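Local structure of decapping nuclease RAI1 (5BTO) at residues 27-32 with 229-234; 105-110 with 220-225; 142-147 with 396-401. The protein hydrolyses NAD caps and other 5'-end structures of RNA with the help of a divalent metal cation, and binds and stimulates the exoribonuclease RAT1. All blocks are in the same frame, centred on the assembly; numbering follows the deposited sequence.

Contact 1. Residues 27-32 with 229-234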
loop_
_atom_site.group_PDB
_atom_site.type_symbol
_atom_site.label_atom_id
_atom_site.label_comp_id
_atom_site.label_asym_id
_atom_site.label_seq_id
_atom_site.Cartn_x
_atom_site.Cartn_y
_atom_site.Cartn_z
ATOM N N LYS A 27 24.261 -17.542 3.115
ATOM C CA LYS A 27 25.407 -18.429 2.962
ATOM C C LYS A 27 26.049 -18.216 1.594
ATOM O O LYS A 27 25.361 -18.240 0.570
ATOM C CB LYS A 27 24.959 -19.884 3.109
ATOM C CG LYS A 27 25.989 -20.888 2.651
ATOM C CD LYS A 27 25.463 -22.321 2.739
ATOM C CE LYS A 27 26.495 -23.303 2.209
ATOM N NZ LYS A 27 26.121 -24.724 2.451
ATOM N N GLU A 28 27.359 -17.995 1.564
ATOM C CA GLU A 28 28.044 -17.860 0.284
ATOM C C GLU A 28 28.083 -19.204 -0.432
ATOM O O GLU A 28 28.398 -20.244 0.186
ATOM C CB GLU A 28 29.484 -17.363 0.463
ATOM C CG GLU A 28 30.216 -17.181 -0.871
ATOM C CD GLU A 28 31.628 -16.638 -0.709
ATOM O OE1 GLU A 28 31.793 -15.431 -0.395
ATOM O OE2 GLU A 28 32.571 -17.420 -0.914
ATOM N N ILE A 29 27.803 -19.191 -1.730
ATOM C CA ILE A 29 27.935 -20.421 -2.519
ATOM C C ILE A 29 29.027 -20.347 -3.589
ATOM O O ILE A 29 29.576 -21.372 -3.985
ATOM C CB ILE A 29 26.591 -20.898 -3.133
ATOM C CG1 ILE A 29 25.884 -19.755 -3.862
ATOM C CG2 ILE A 29 25.699 -21.479 -2.055
ATOM C CD1 ILE A 29 24.823 -20.244 -4.866
ATOM N N PHE A 30 29.342 -19.141 -4.056
ATOM C CA PHE A 30 30.486 -18.948 -4.953
ATOM C C PHE A 30 30.913 -17.488 -4.976
ATOM O O PHE A 30 30.225 -16.634 -4.429
ATOM C CB PHE A 30 30.217 -19.485 -6.381
ATOM C CG PHE A 30 29.047 -18.837 -7.100
ATOM C CD1 PHE A 30 27.764 -19.360 -6.979
ATOM C CD2 PHE A 30 29.240 -17.754 -7.952
ATOM C CE1 PHE A 30 26.685 -18.790 -7.661
ATOM C CE2 PHE A 30 28.151 -17.172 -8.643
ATOM C CZ PHE A 30 26.889 -17.704 -8.498
ATOM N N ALA A 31 32.049 -17.206 -5.600
ATOM C CA ALA A 31 32.508 -15.834 -5.734
ATOM C C ALA A 31 33.097 -15.636 -7.111
ATOM O O ALA A 31 33.409 -16.599 -7.803
ATOM C CB ALA A 31 33.543 -15.503 -4.640
ATOM N N PHE A 32 33.210 -14.380 -7.529
ATOM C CA PHE A 32 33.997 -14.046 -8.707
ATOM C C PHE A 32 34.632 -12.678 -8.510
ATOM O O PHE A 32 34.355 -12.010 -7.515
ATOM C CB PHE A 32 33.180 -14.163 -10.012
ATOM C CG PHE A 32 32.025 -13.186 -10.139
ATOM C CD1 PHE A 32 30.801 -13.451 -9.542
ATOM C CD2 PHE A 32 32.156 -12.036 -10.907
ATOM C CE1 PHE A 32 29.730 -12.566 -9.689
ATOM C CE2 PHE A 32 31.089 -11.147 -11.064
ATOM C CZ PHE A 32 29.877 -11.413 -10.456
ATOM N N LYS A 229 13.163 -17.465 -1.807
ATOM C CA LYS A 229 14.579 -17.810 -1.803
ATOM C C LYS A 229 15.283 -16.950 -2.849
ATOM O O LYS A 229 14.783 -16.775 -3.958
ATOM C CB LYS A 229 14.774 -19.290 -2.137
ATOM C CG LYS A 229 14.124 -20.244 -1.160
ATOM C CD LYS A 229 14.420 -21.692 -1.554
ATOM C CE LYS A 229 13.772 -22.683 -0.606
ATOM N NZ LYS A 229 12.289 -22.647 -0.711
ATOM N N MET A 230 16.436 -16.393 -2.498
ATOM C CA MET A 230 17.102 -15.451 -3.390
ATOM C C MET A 230 18.600 -15.706 -3.484
ATOM O O MET A 230 19.232 -16.117 -2.513
ATOM C CB MET A 230 16.847 -14.005 -2.920
ATOM C CG MET A 230 15.352 -13.692 -2.841
ATOM S SD MET A 230 14.982 -12.080 -2.126
ATOM C CE MET A 230 15.471 -11.002 -3.462
ATOM N N LEU A 231 19.147 -15.474 -4.670
ATOM C CA LEU A 231 20.588 -15.484 -4.880
ATOM C C LEU A 231 20.980 -14.019 -5.029
ATOM O O LEU A 231 20.408 -13.304 -5.869
ATOM C CB LEU A 231 20.933 -16.271 -6.152
ATOM C CG LEU A 231 22.404 -16.613 -6.397
ATOM C CD1 LEU A 231 22.897 -17.620 -5.362
ATOM C CD2 LEU A 231 22.651 -17.167 -7.790
ATOM N N LEU A 232 21.898 -13.546 -4.187
ATOM C CA LEU A 232 22.335 -12.150 -4.264
ATOM C C LEU A 232 23.836 -12.052 -4.483
ATOM O O LEU A 232 24.622 -12.662 -3.741
ATOM C CB LEU A 232 22.026 -11.391 -2.968
ATOM C CG LEU A 232 20.609 -11.190 -2.467
ATOM C CD1 LEU A 232 20.620 -10.241 -1.250
ATOM C CD2 LEU A 232 19.777 -10.628 -3.591
ATOM N N ALA A 233 24.240 -11.259 -5.465
ATOM C CA ALA A 233 25.663 -10.996 -5.694
ATOM C C ALA A 233 26.018 -9.620 -5.117
ATOM O O ALA A 233 25.285 -8.646 -5.327
ATOM C CB ALA A 233 25.970 -11.048 -7.178
ATOM N N GLY A 234 27.133 -9.537 -4.394
ATOM C CA GLY A 234 27.533 -8.278 -3.803
ATOM C C GLY A 234 29.030 -8.130 -3.624
ATOM O O GLY A 234 29.702 -9.069 -3.199
#

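Contact 2. Residues 105-110 with 220-225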
loop_
_atom_site.group_PDB
_atom_site.type_symbol
_atom_site.label_atom_id
_atom_site.label_comp_id
_atom_site.label_asym_id
_atom_site.label_seq_id
_atom_site.Cartn_x
_atom_site.Cartn_y
_atom_site.Cartn_z
ATOM N N GLU A 105 22.511 -29.180 -11.664
ATOM C CA GLU A 105 21.142 -28.694 -11.528
ATOM C C GLU A 105 21.142 -27.184 -11.285
ATOM O O GLU A 105 22.129 -26.614 -10.807
ATOM C CB GLU A 105 20.404 -29.420 -10.396
ATOM C CG GLU A 105 20.430 -30.956 -10.470
ATOM C CD GLU A 105 19.473 -31.551 -11.504
ATOM O OE1 GLU A 105 18.632 -30.813 -12.057
ATOM O OE2 GLU A 105 19.565 -32.772 -11.767
ATOM N N LYS A 106 20.034 -26.536 -11.622
ATOM C CA LYS A 106 19.916 -25.096 -11.416
ATOM C C LYS A 106 19.891 -24.783 -9.926
ATOM O O LYS A 106 19.402 -25.583 -9.130
ATOM C CB LYS A 106 18.669 -24.542 -12.111
ATOM C CG LYS A 106 17.346 -24.905 -11.442
ATOM C CD LYS A 106 16.146 -24.400 -12.248
ATOM C CE LYS A 106 14.836 -24.782 -11.578
ATOM N NZ LYS A 106 13.653 -24.434 -12.423
ATOM N N VAL A 107 20.424 -23.620 -9.554
ATOM C CA VAL A 107 20.431 -23.198 -8.162
ATOM C C VAL A 107 18.993 -23.098 -7.655
ATOM O O VAL A 107 18.086 -22.667 -8.384
ATOM C CB VAL A 107 21.180 -21.847 -7.984
ATOM C CG1 VAL A 107 20.482 -20.743 -8.775
ATOM C CG2 VAL A 107 21.281 -21.458 -6.513
ATOM N N ASN A 108 18.790 -23.492 -6.402
ATOM C CA ASN A 108 17.452 -23.579 -5.838
ATOM C C ASN A 108 16.993 -22.268 -5.211
ATOM O O ASN A 108 16.926 -22.152 -3.993
ATOM C CB ASN A 108 17.387 -24.697 -4.802
ATOM C CG ASN A 108 15.995 -24.890 -4.245
ATOM O OD1 ASN A 108 15.002 -24.786 -4.967
ATOM N ND2 ASN A 108 15.913 -25.157 -2.946
ATOM N N VAL A 109 16.686 -21.289 -6.060
ATOM C CA VAL A 109 16.145 -20.003 -5.610
ATOM C C VAL A 109 15.028 -19.528 -6.526
ATOM O O VAL A 109 14.844 -20.058 -7.629
ATOM C CB VAL A 109 17.223 -18.896 -5.546
ATOM C CG1 VAL A 109 18.349 -19.291 -4.592
ATOM C CG2 VAL A 109 17.769 -18.584 -6.937
ATOM N N ASP A 110 14.290 -18.523 -6.056
ATOM C CA ASP A 110 13.205 -17.923 -6.822
ATOM C C ASP A 110 13.670 -16.696 -7.589
ATOM O O ASP A 110 13.139 -16.387 -8.658
ATOM C CB ASP A 110 12.074 -17.508 -5.885
ATOM C CG ASP A 110 11.500 -18.674 -5.115
ATOM O OD1 ASP A 110 10.960 -19.591 -5.767
ATOM O OD2 ASP A 110 11.571 -18.678 -3.865
ATOM N N VAL A 220 28.713 -14.260 -3.887
ATOM C CA VAL A 220 27.350 -14.604 -4.278
ATOM C C VAL A 220 26.762 -15.562 -3.256
ATOM O O VAL A 220 27.325 -16.635 -2.986
ATOM C CB VAL A 220 27.283 -15.224 -5.686
ATOM C CG1 VAL A 220 25.820 -15.334 -6.136
ATOM C CG2 VAL A 220 28.080 -14.381 -6.665
ATOM N N ILE A 221 25.625 -15.167 -2.694
ATOM C CA ILE A 221 25.061 -15.845 -1.540
ATOM C C ILE A 221 23.665 -16.351 -1.825
ATOM O O ILE A 221 22.976 -15.837 -2.711
ATOM C CB ILE A 221 24.985 -14.896 -0.310
ATOM C CG1 ILE A 221 24.004 -13.743 -0.568
ATOM C CG2 ILE A 221 26.371 -14.331 0.016
ATOM C CD1 ILE A 221 23.617 -12.998 0.692
ATOM N N LYS A 222 23.269 -17.381 -1.083
ATOM C CA LYS A 222 21.874 -17.803 -1.047
ATOM C C LYS A 222 21.273 -17.246 0.227
ATOM O O LYS A 222 21.884 -17.307 1.298
ATOM C CB LYS A 222 21.750 -19.325 -1.069
ATOM C CG LYS A 222 21.823 -19.937 -2.449
ATOM C CD LYS A 222 21.662 -21.452 -2.377
ATOM C CE LYS A 222 20.517 -21.855 -1.454
ATOM N NZ LYS A 222 19.160 -21.622 -2.029
ATOM N N THR A 223 20.092 -16.653 0.107
ATOM C CA THR A 223 19.426 -16.111 1.270
ATOM C C THR A 223 17.931 -16.129 1.005
ATOM O O THR A 223 17.466 -16.827 0.109
ATOM C CB THR A 223 19.942 -14.688 1.586
ATOM O OG1 THR A 223 19.382 -14.230 2.822
ATOM C CG2 THR A 223 19.614 -13.728 0.453
ATOM N N GLY A 224 17.172 -15.378 1.777
ATOM C CA GLY A 224 15.739 -15.371 1.578
ATOM C C GLY A 224 15.084 -14.273 2.363
ATOM O O GLY A 224 15.712 -13.629 3.197
ATOM N N ILE A 225 13.810 -14.053 2.072
ATOM C CA ILE A 225 12.985 -13.155 2.856
ATOM C C ILE A 225 11.579 -13.724 2.752
ATOM O O ILE A 225 11.147 -14.115 1.668
ATOM C CB ILE A 225 13.053 -11.692 2.351
ATOM C CG1 ILE A 225 12.141 -10.803 3.192
ATOM C CG2 ILE A 225 12.681 -11.585 0.867
ATOM C CD1 ILE A 225 12.869 -9.799 4.010
#

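Contact 3. Residues 142-147 with 396-401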
loop_
_atom_site.group_PDB
_atom_site.type_symbol
_atom_site.label_atom_id
_atom_site.label_comp_id
_atom_site.label_asym_id
_atom_site.label_seq_id
_atom_site.Cartn_x
_atom_site.Cartn_y
_atom_site.Cartn_z
ATOM N N GLN A 142 12.374 -19.019 -12.607
ATOM C CA GLN A 142 13.077 -18.092 -11.713
ATOM C C GLN A 142 12.958 -16.660 -12.220
ATOM O O GLN A 142 12.788 -16.434 -13.421
ATOM C CB GLN A 142 14.558 -18.488 -11.614
ATOM C CG GLN A 142 14.762 -19.901 -11.126
ATOM C CD GLN A 142 16.218 -20.326 -11.107
ATOM O OE1 GLN A 142 16.988 -20.017 -12.021
ATOM N NE2 GLN A 142 16.605 -21.035 -10.055
ATOM N N LEU A 143 13.021 -15.689 -11.309
ATOM C CA LEU A 143 13.025 -14.285 -11.715
ATOM C C LEU A 143 14.441 -13.723 -11.724
ATOM O O LEU A 143 15.179 -13.875 -10.759
ATOM C CB LEU A 143 12.156 -13.428 -10.790
ATOM C CG LEU A 143 10.664 -13.740 -10.724
ATOM C CD1 LEU A 143 9.940 -12.631 -9.937
ATOM C CD2 LEU A 143 10.078 -13.890 -12.138
ATOM N N PHE A 144 14.807 -13.078 -12.823
ATOM C CA PHE A 144 16.102 -12.417 -12.947
ATOM C C PHE A 144 15.873 -10.915 -12.922
ATOM O O PHE A 144 15.020 -10.403 -13.655
ATOM C CB PHE A 144 16.797 -12.853 -14.247
ATOM C CG PHE A 144 17.110 -14.322 -14.297
ATOM C CD1 PHE A 144 16.112 -15.251 -14.565
ATOM C CD2 PHE A 144 18.398 -14.773 -14.076
ATOM C CE1 PHE A 144 16.390 -16.608 -14.606
ATOM C CE2 PHE A 144 18.690 -16.130 -14.115
ATOM C CZ PHE A 144 17.687 -17.048 -14.373
ATOM N N ILE A 145 16.594 -10.213 -12.049
ATOM C CA ILE A 145 16.358 -8.778 -11.852
ATOM C C ILE A 145 17.650 -7.994 -12.017
ATOM O O ILE A 145 18.651 -8.299 -11.354
ATOM C CB ILE A 145 15.785 -8.501 -10.446
ATOM C CG1 ILE A 145 14.495 -9.314 -10.235
ATOM C CG2 ILE A 145 15.528 -6.991 -10.241
ATOM C CD1 ILE A 145 13.825 -9.096 -8.889
ATOM N N ASN A 146 17.641 -6.999 -12.902
ATOM C CA ASN A 146 18.785 -6.095 -13.034
ATOM C C ASN A 146 18.328 -4.671 -13.265
ATOM O O ASN A 146 17.171 -4.430 -13.600
ATOM C CB ASN A 146 19.724 -6.504 -14.177
ATOM C CG ASN A 146 21.114 -5.858 -14.046
ATOM O OD1 ASN A 146 21.487 -5.368 -12.976
ATOM N ND2 ASN A 146 21.873 -5.853 -15.127
ATOM N N SER A 147 19.239 -3.724 -13.095
ATOM C CA SER A 147 18.976 -2.359 -13.528
ATOM C C SER A 147 18.936 -2.317 -15.051
ATOM O O SER A 147 19.431 -3.225 -15.729
ATOM C CB SER A 147 20.073 -1.423 -13.022
ATOM O OG SER A 147 21.360 -1.921 -13.361
ATOM N N GLN A 396 21.673 -21.918 -23.022
ATOM C CA GLN A 396 22.039 -23.225 -23.560
ATOM C C GLN A 396 22.298 -24.206 -22.420
ATOM O O GLN A 396 21.859 -25.359 -22.460
ATOM C CB GLN A 396 23.262 -23.113 -24.472
ATOM C CG GLN A 396 23.579 -24.377 -25.242
ATOM C CD GLN A 396 24.761 -24.194 -26.164
ATOM O OE1 GLN A 396 25.867 -24.643 -25.868
ATOM N NE2 GLN A 396 24.535 -23.530 -27.291
ATOM N N TRP A 397 23.000 -23.739 -21.392
ATOM C CA TRP A 397 23.241 -24.570 -20.225
ATOM C C TRP A 397 21.933 -25.008 -19.578
ATOM O O TRP A 397 21.715 -26.190 -19.361
ATOM C CB TRP A 397 24.147 -23.856 -19.207
ATOM C CG TRP A 397 24.055 -24.410 -17.819
ATOM C CD1 TRP A 397 23.616 -23.750 -16.697
ATOM C CD2 TRP A 397 24.403 -25.732 -17.394
ATOM N NE1 TRP A 397 23.665 -24.585 -15.612
ATOM C CE2 TRP A 397 24.146 -25.807 -16.009
ATOM C CE3 TRP A 397 24.906 -26.862 -18.051
ATOM C CZ2 TRP A 397 24.377 -26.960 -15.269
ATOM C CZ3 TRP A 397 25.133 -28.009 -17.312
ATOM C CH2 TRP A 397 24.874 -28.049 -15.934
ATOM N N ARG A 398 21.058 -24.054 -19.254
ATOM C CA ARG A 398 19.824 -24.407 -18.564
ATOM C C ARG A 398 18.936 -25.331 -19.403
ATOM O O ARG A 398 18.282 -26.221 -18.872
ATOM C CB ARG A 398 19.066 -23.147 -18.130
ATOM C CG ARG A 398 19.756 -22.412 -16.993
ATOM C CD ARG A 398 19.761 -23.255 -15.729
ATOM N NE ARG A 398 20.108 -22.455 -14.559
ATOM C CZ ARG A 398 19.260 -21.649 -13.925
ATOM N NH1 ARG A 398 18.010 -21.521 -14.354
ATOM N NH2 ARG A 398 19.673 -20.948 -12.868
ATOM N N GLU A 399 18.929 -25.115 -20.710
ATOM C CA GLU A 399 18.194 -25.992 -21.627
ATOM C C GLU A 399 18.702 -27.422 -21.549
ATOM O O GLU A 399 17.928 -28.375 -21.631
ATOM C CB GLU A 399 18.314 -25.481 -23.060
ATOM C CG GLU A 399 17.485 -24.233 -23.365
ATOM C CD GLU A 399 17.901 -23.579 -24.669
ATOM O OE1 GLU A 399 18.709 -24.180 -25.403
ATOM O OE2 GLU A 399 17.427 -22.460 -24.958
ATOM N N SER A 400 20.008 -27.568 -21.395
ATOM C CA SER A 400 20.633 -28.892 -21.478
ATOM C C SER A 400 20.343 -29.748 -20.249
ATOM O O SER A 400 20.501 -30.964 -20.278
ATOM C CB SER A 400 22.145 -28.764 -21.679
ATOM O OG SER A 400 22.807 -28.432 -20.457
ATOM N N ILE A 401 19.948 -29.105 -19.158
ATOM C CA ILE A 401 19.622 -29.808 -17.926
ATOM C C ILE A 401 18.345 -30.627 -18.073
ATOM O O ILE A 401 18.179 -31.664 -17.424
ATOM C CB ILE A 401 19.436 -28.818 -16.765
ATOM C CG1 ILE A 401 20.706 -27.985 -16.571
ATOM C CG2 ILE A 401 19.038 -29.555 -15.483
ATOM C CD1 ILE A 401 20.617 -26.978 -15.413
#

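Contact 1. Residues 27-32 with 229-234
Leu231 meets Ile29 and Phe30 across one intervening strand of the central mixed sheet of this PD-(D/E)XK-family nuclease. Strands 27-34 and 228-235 run parallel to each other but are not neighbours, because strand 216-225 lies between them and pairs antiparallel with both. At the closest pair the CA atoms of Ile29 and Leu231 are therefore 9.2 Å apart, and only side chains can close the gap, passing over Val220 of the middle strand.

Along 229-234, the first residue to touch is Leu231. Its CG lies anti to the backbone N (chi1 -169°), which carries the two methyls forward to separate partners. CD1 takes the isoleucine: it stands 3.3 Å from Ile29 CD1, closer than two carbons usually settle, and 4.0 Å from Ile29 CG1, the two chains crossing at a slant. CD2 turns to the phenylalanine and comes within 4.3 Å of Phe30 CZ, approaching the ring obliquely. That two consecutive residues can reach one leucine is consistent with a classic beta bulge: Ile29 and Phe30 both face Val220, and Ile29 has a psi of -26°, far from that of a regular strand. Leu94 of helix 87-101 also packs on Leu231, while Tyr97 of that helix meets the Phe30 ring.

Two residues on, Ala233 points its methyl the same way. Phe32 of the other strand approaches it only loosely, with Phe32 CE1 4.8 Å from Ala233 CB; both residues also touch Tyr114, which binds substrate.

The chemistry is wholly apolar. Branched and aromatic groups suit it because they fill the space between strand and helix, and cohesion rests on shape and burial of hydrocarbon, with no directional bond to fix the pairing.

Contact 2. Residues 105-110 with 220-225
Lys222 lies across an inverse gamma turn centred on Asn108, covering Val107 and Val109 with its hydrocarbon chain. The turn belongs to the loop joining helix 87-101 to strand 111-114, and Lys222 comes from strand 216-225 of the large mixed sheet of the nuclease fold. Asn108 has phi -88° and psi 73°, which tightens the loop until Val109 N makes a weak hydrogen bond, 3.0 Å long, to Val107 O. The two valines flanking the turn both point toward the strand.

The buried part is made by these valines. Val109 CG1 sits 4.1 Å from Lys222 CG and 3.6 Å from Lys222 NZ, and on the other flank Val107 CG2 is 4.2 Å from Lys222 CD, the valine and the lysine sliding past each other in opposite directions. Short, branched valines suit this place, since each offers a compact methyl surface to the methylenes of a lysine without needing to reach. The packing continues to the neighbouring strands: Ile29 touches both Val107 and Lys222, and the buried Leu231 packs on both Val109 and Lys222.

The solvent side is looser and more polar. The exposed Asn108 lies at the margin, its CB 4.5 Å from Lys222 NZ, and its side-chain amide plays no part in the contact with the strand. A lysine is apt at such a border, being greasy along its length and charged at its end. Its chain leaves the backbone extended and then curls at its last two torsions, the final one 74°, which folds the ammonium group back over the turn. There Lys222 NZ stands 3.0 Å from the backbone oxygen Asn108 O.

Contact 3. Residues 142-147 with 396-401
The backbones of strand 142-147 and the C-terminal helix 392-400 stay well apart, with the CA atoms of Gln142 and Arg398, the closest pair, separated by 11.5 Å. Their link is a side-chain bridge between an inner strand of the nuclease fold's large mixed sheet, flanked by strands 132-139 and 111-114, and the last helix, and two long residues are needed to span it.

Gln142 runs out from the strand fully extended beyond CG. Arg398 comes to meet it at about a right angle, bent at chi2 (-65°), and presents the end of its guanidinium. Both terminal nitrogens donate to one oxygen: Arg398 NH1 and Arg398 NH2 each lie 3.0 Å from Gln142 OE1. OE1 sits near the guanidinium plane, but the amide is twisted 66° from it, so only NH2 meets a lone pair in the carbonyl plane, whereas NH1 stands well above that plane. Neither bond is straight.

Arginine suits this buried place because acidic partners probably balance its charge: Glu98 forms a salt bridge with NE, and Asp140 one with NH1. Gln142 in turn is oriented by its NE2, which donates to Val109 O, leaving OE1 to accept from the arginine. A leucine here would probably leave Val109 O without that donor and Arg398 without the acceptor shared by its two nitrogens, its guanidinium less firmly fixed. On the same side of the strand, Phe144 directs its ring edge at the arginine, Phe144 CZ lying 4.5 Å from Arg398 NH1, which is near the plane of the ring.

How the contacts relate
All three contacts reach one mixed sheet, its strands 142-147, 111-114, 228-235, 216-225 and 27-34 lying in that order. Strand 216-225 of contact 2 runs between the two strands of contact 1 (Lys27 O to Lys222 N, 2.8 Å), and the centres of these contacts are about 7 Å apart. Asp110 ties contact 2 to both others, its N 2.8 Å from Lys229 O and its O 2.7 Å from Leu143 N. Contact 3 lies about 12 and 15 Å from contacts 2 and 1, between centres. The side chain of substrate-binding Tyr114 is about 9 Å from that of Phe30 and about 10 Å from that of Phe144, whereas contact 2 lies away from the substrate and metal sites.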